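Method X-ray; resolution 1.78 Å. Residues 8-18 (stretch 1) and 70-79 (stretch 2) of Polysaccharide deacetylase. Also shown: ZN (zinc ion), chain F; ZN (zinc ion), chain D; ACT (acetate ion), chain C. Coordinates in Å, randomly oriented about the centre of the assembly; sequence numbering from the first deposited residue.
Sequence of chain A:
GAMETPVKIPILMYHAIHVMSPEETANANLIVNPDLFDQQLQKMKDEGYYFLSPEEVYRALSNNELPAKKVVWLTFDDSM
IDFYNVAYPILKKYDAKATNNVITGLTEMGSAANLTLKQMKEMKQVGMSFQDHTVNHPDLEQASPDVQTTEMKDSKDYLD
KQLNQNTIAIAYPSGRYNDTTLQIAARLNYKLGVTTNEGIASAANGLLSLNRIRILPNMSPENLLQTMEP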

# COMPACT_ATOMS: atom_id res chain seq x y z
N LYS A 8 10.87 -13.75 -3.23
CA LYS A 8 9.62 -13.49 -2.55
C LYS A 8 9.75 -12.20 -1.75
O LYS A 8 10.84 -11.85 -1.27
CB LYS A 8 9.23 -14.65 -1.65
CG LYS A 8 8.77 -15.89 -2.41
CD LYS A 8 8.66 -17.10 -1.49
CE LYS A 8 8.16 -18.33 -2.25
NZ LYS A 8 8.17 -19.53 -1.38
N ILE A 9 8.65 -11.47 -1.64
CA ILE A 9 8.62 -10.18 -0.97
C ILE A 9 7.36 -10.08 -0.12
O ILE A 9 6.25 -10.17 -0.66
CB ILE A 9 8.67 -9.02 -1.98
CG1 ILE A 9 9.98 -9.03 -2.77
CG2 ILE A 9 8.48 -7.68 -1.28
CD1 ILE A 9 10.04 -7.97 -3.86
N PRO A 10 7.48 -9.92 1.20
CA PRO A 10 6.29 -9.65 2.01
C PRO A 10 5.79 -8.23 1.77
O PRO A 10 6.54 -7.26 1.89
CB PRO A 10 6.77 -9.84 3.46
CG PRO A 10 8.25 -9.56 3.39
CD PRO A 10 8.71 -10.02 2.02
N ILE A 11 4.52 -8.12 1.40
CA ILE A 11 3.87 -6.84 1.15
C ILE A 11 2.81 -6.68 2.23
O ILE A 11 1.73 -7.29 2.15
CB ILE A 11 3.25 -6.77 -0.25
CG1 ILE A 11 4.29 -7.03 -1.33
CG2 ILE A 11 2.59 -5.41 -0.46
CD1 ILE A 11 3.67 -7.19 -2.71
N LEU A 12 3.10 -5.88 3.25
CA LEU A 12 2.19 -5.72 4.37
C LEU A 12 1.08 -4.75 4.00
O LEU A 12 1.32 -3.70 3.40
CB LEU A 12 2.94 -5.22 5.60
CG LEU A 12 4.13 -6.08 6.05
CD1 LEU A 12 4.68 -5.55 7.37
CD2 LEU A 12 3.76 -7.55 6.15
N MET A 13 -0.15 -5.12 4.36
CA MET A 13 -1.32 -4.31 4.09
C MET A 13 -1.86 -3.77 5.41
O MET A 13 -2.47 -4.52 6.18
CB MET A 13 -2.40 -5.10 3.35
CG MET A 13 -3.69 -4.31 3.16
SD MET A 13 -4.95 -5.17 2.21
CE MET A 13 -5.13 -6.68 3.16
N TYR A 14 -1.64 -2.49 5.65
CA TYR A 14 -2.20 -1.73 6.76
C TYR A 14 -3.40 -0.92 6.27
O TYR A 14 -3.53 -0.60 5.09
CB TYR A 14 -1.17 -0.77 7.35
CG TYR A 14 -0.03 -1.39 8.13
CD1 TYR A 14 1.14 -1.76 7.50
CD2 TYR A 14 -0.13 -1.60 9.50
CE1 TYR A 14 2.18 -2.32 8.20
CE2 TYR A 14 0.90 -2.16 10.21
CZ TYR A 14 2.06 -2.53 9.56
OH TYR A 14 3.09 -3.09 10.26
N HIS A 15 -4.27 -0.55 7.22
CA HIS A 15 -5.33 0.41 6.94
C HIS A 15 -5.29 1.46 8.04
O HIS A 15 -4.45 2.37 8.00
CB HIS A 15 -6.68 -0.29 6.83
CG HIS A 15 -6.93 -0.89 5.47
ND1 HIS A 15 -6.35 -2.07 5.07
CD2 HIS A 15 -7.67 -0.45 4.43
CE1 HIS A 15 -6.73 -2.34 3.83
NE2 HIS A 15 -7.54 -1.38 3.42
N ALA A 16 -6.14 1.31 9.05
CA ALA A 16 -6.22 2.31 10.11
C ALA A 16 -5.16 2.08 11.19
O ALA A 16 -4.96 0.95 11.65
CB ALA A 16 -7.60 2.28 10.76
N ILE A 17 -4.51 3.16 11.60
CA ILE A 17 -3.61 3.14 12.75
C ILE A 17 -3.91 4.38 13.58
O ILE A 17 -3.52 5.49 13.20
CB ILE A 17 -2.12 3.10 12.35
CG1 ILE A 17 -1.87 1.89 11.44
CG2 ILE A 17 -1.25 3.02 13.59
CD1 ILE A 17 -0.43 1.72 11.01
N HIS A 18 -4.59 4.20 14.70
CA HIS A 18 -4.84 5.33 15.59
C HIS A 18 -5.43 4.80 16.89
O HIS A 18 -5.84 3.64 16.99
CB HIS A 18 -5.76 6.39 14.95
CG HIS A 18 -7.08 5.86 14.47
ND1 HIS A 18 -7.31 5.50 13.16
CD2 HIS A 18 -8.26 5.70 15.12
CE1 HIS A 18 -8.56 5.11 13.03
NE2 HIS A 18 -9.17 5.22 14.20
N LYS A 70 16.74 -9.23 3.80
CA LYS A 70 15.38 -9.06 4.30
C LYS A 70 14.80 -7.77 3.75
O LYS A 70 15.37 -6.69 3.93
CB LYS A 70 15.36 -9.06 5.83
CG LYS A 70 16.09 -10.25 6.42
CD LYS A 70 15.74 -10.45 7.88
CE LYS A 70 16.69 -11.44 8.52
NZ LYS A 70 16.86 -11.13 9.97
N VAL A 71 13.66 -7.89 3.06
CA VAL A 71 13.00 -6.75 2.43
C VAL A 71 11.52 -6.82 2.73
O VAL A 71 10.95 -7.89 2.99
CB VAL A 71 13.22 -6.71 0.90
CG1 VAL A 71 14.70 -6.75 0.56
CG2 VAL A 71 12.46 -7.84 0.22
N VAL A 72 10.87 -5.66 2.68
CA VAL A 72 9.44 -5.57 2.92
C VAL A 72 8.91 -4.35 2.19
O VAL A 72 9.60 -3.33 2.06
CB VAL A 72 9.11 -5.49 4.43
CG1 VAL A 72 9.78 -4.28 5.06
CG2 VAL A 72 7.61 -5.46 4.63
N TRP A 73 7.68 -4.46 1.70
CA TRP A 73 6.95 -3.34 1.10
C TRP A 73 5.78 -3.02 2.02
O TRP A 73 4.82 -3.79 2.10
CB TRP A 73 6.48 -3.68 -0.31
CG TRP A 73 5.87 -2.53 -1.04
CD1 TRP A 73 5.94 -1.20 -0.71
CD2 TRP A 73 5.07 -2.60 -2.23
NE1 TRP A 73 5.25 -0.44 -1.62
CE2 TRP A 73 4.70 -1.28 -2.56
CE3 TRP A 73 4.63 -3.64 -3.04
CZ2 TRP A 73 3.92 -0.98 -3.67
CZ3 TRP A 73 3.85 -3.35 -4.14
CH2 TRP A 73 3.51 -2.03 -4.45
N LEU A 74 5.87 -1.88 2.71
CA LEU A 74 4.81 -1.43 3.60
C LEU A 74 3.79 -0.65 2.79
O LEU A 74 4.14 0.39 2.19
CB LEU A 74 5.37 -0.55 4.72
CG LEU A 74 6.50 -1.06 5.60
CD1 LEU A 74 6.84 0.01 6.64
CD2 LEU A 74 6.13 -2.36 6.25
N THR A 75 2.55 -1.13 2.76
CA THR A 75 1.49 -0.47 2.00
C THR A 75 0.30 -0.13 2.90
O THR A 75 -0.05 -0.89 3.80
CB THR A 75 0.99 -1.32 0.82
OG1 THR A 75 0.26 -2.46 1.29
CG2 THR A 75 2.17 -1.80 -0.03
N PHE A 76 -0.30 1.03 2.62
CA PHE A 76 -1.47 1.53 3.34
C PHE A 76 -2.51 1.93 2.30
O PHE A 76 -2.21 2.71 1.39
CB PHE A 76 -1.13 2.77 4.19
CG PHE A 76 -0.26 2.48 5.38
CD1 PHE A 76 1.06 2.11 5.23
CD2 PHE A 76 -0.77 2.61 6.67
CE1 PHE A 76 1.86 1.86 6.33
CE2 PHE A 76 0.03 2.36 7.77
CZ PHE A 76 1.34 1.98 7.60
N ASP A 77 -3.74 1.44 2.46
CA ASP A 77 -4.80 1.80 1.53
C ASP A 77 -5.68 2.93 2.08
O ASP A 77 -5.74 3.17 3.29
CB ASP A 77 -5.69 0.59 1.20
CG ASP A 77 -4.91 -0.58 0.62
OD1 ASP A 77 -3.83 -0.35 0.05
OD2 ASP A 77 -5.40 -1.72 0.72
N ASP A 78 -6.32 3.64 1.14
CA ASP A 78 -7.47 4.53 1.37
C ASP A 78 -7.08 5.94 1.78
O ASP A 78 -7.95 6.77 2.08
CB ASP A 78 -8.40 3.92 2.42
CG ASP A 78 -9.10 2.66 1.94
OD1 ASP A 78 -9.03 2.39 0.73
OD2 ASP A 78 -9.71 1.94 2.76
N SER A 79 -5.79 6.24 1.77
CA SER A 79 -5.25 7.58 1.97
C SER A 79 -5.99 8.32 3.09
O SER A 79 -6.49 9.43 2.92
CB SER A 79 -5.29 8.38 0.67
OG SER A 79 -6.53 8.22 -0.00
ZN ZN F . -11.28 5.43 14.21
ZN ZN D . -9.72 0.76 -0.32
C ACT C . -8.93 -1.69 -0.02
O ACT C . -8.51 -0.95 0.89
OXT ACT C . -9.85 -1.42 -0.82
CH3 ACT C . -8.26 -2.96 -0.17
O HOH W 1 -11.22 0.22 1.46

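What ties the two backbones together? Strands 11-14 and 71-77 run parallel, and their hydrogen bonds pass back and forth between them in the staggered pattern that parallel strands require. Trp73 N donates to Pro10 O at 3.0 Å, Leu12 N to Trp73 O at 2.9 Å, Thr75 N to Leu12 O at 2.9 Å and Tyr14 N to Thr75 O at 2.9 Å. The ladder ends with a weak bond from Asp77 N to Tyr14 O, 3.3 Å long. Proline has no amide hydrogen, so no rung forms to Val71 O; Pro10 CG instead lies 3.2 Å from Val71 O, while the carbonyl of Pro10 still accepts from Trp73. The shortest bond comes from a side chain: Thr75 OG1 donates to Leu12 O at 2.7 Å, so this carbonyl accepts from both the amide and the hydroxyl of one threonine.

How does the contact reach the chain D zinc? Beyond the last rung, His15 points its CA-to-CB bond away from stretch 2, yet its ring comes back nearer. There His15 NE2 donates to ACT O at 2.7 Å, and the acetate in turn binds the chain D zinc through ACT O at 2.4 Å and ACT OXT at 2.2 Å. Asp78 OD1 binds the chain D zinc at 2.1 Å, while water 1, itself a zinc ligand, donates to Asp78 OD2 at 2.6 Å. An imidazole that donates and a carboxylate that binds metal thus join the stretches through bound groups. The acetate probably came from the crystallisation liquor.

How do the side chains divide between the faces of the sheet? Ile11, Met13, Trp73 and Thr75 lie on one face, Leu12, Tyr14, Leu74 and Phe76 on the other. On the first, Ile11 CD1 meets the edge of the indole at Trp73 CE3, 3.7 Å away, and Ile11 CG2 lies 3.7 Å from Thr75 CG2. The threonine therefore offers a methyl to the packing as well as a hydroxyl to the backbone.

What fills the opposite face? Leu12 CD1 touches Leu74 CD2 at 3.7 Å, and Leu12 CG approaches Val72 CG2 at 3.8 Å. Tyr14 CB sits over one face of the Phe76 ring, 3.4 Å from Phe76 CE2. The two aromatic planes are nearly parallel, at 11°, but slid apart so that the rings barely overlap. Ile17 CD1 closes on the edge of the same phenyl ring, 3.3 Å from Phe76 CE2. The branched aliphatic groups and the aromatic rings suit a buried contact, in which the two stretches together cover 766 Å², and Tyr14 OH is hydrogen-bonded elsewhere in the structure.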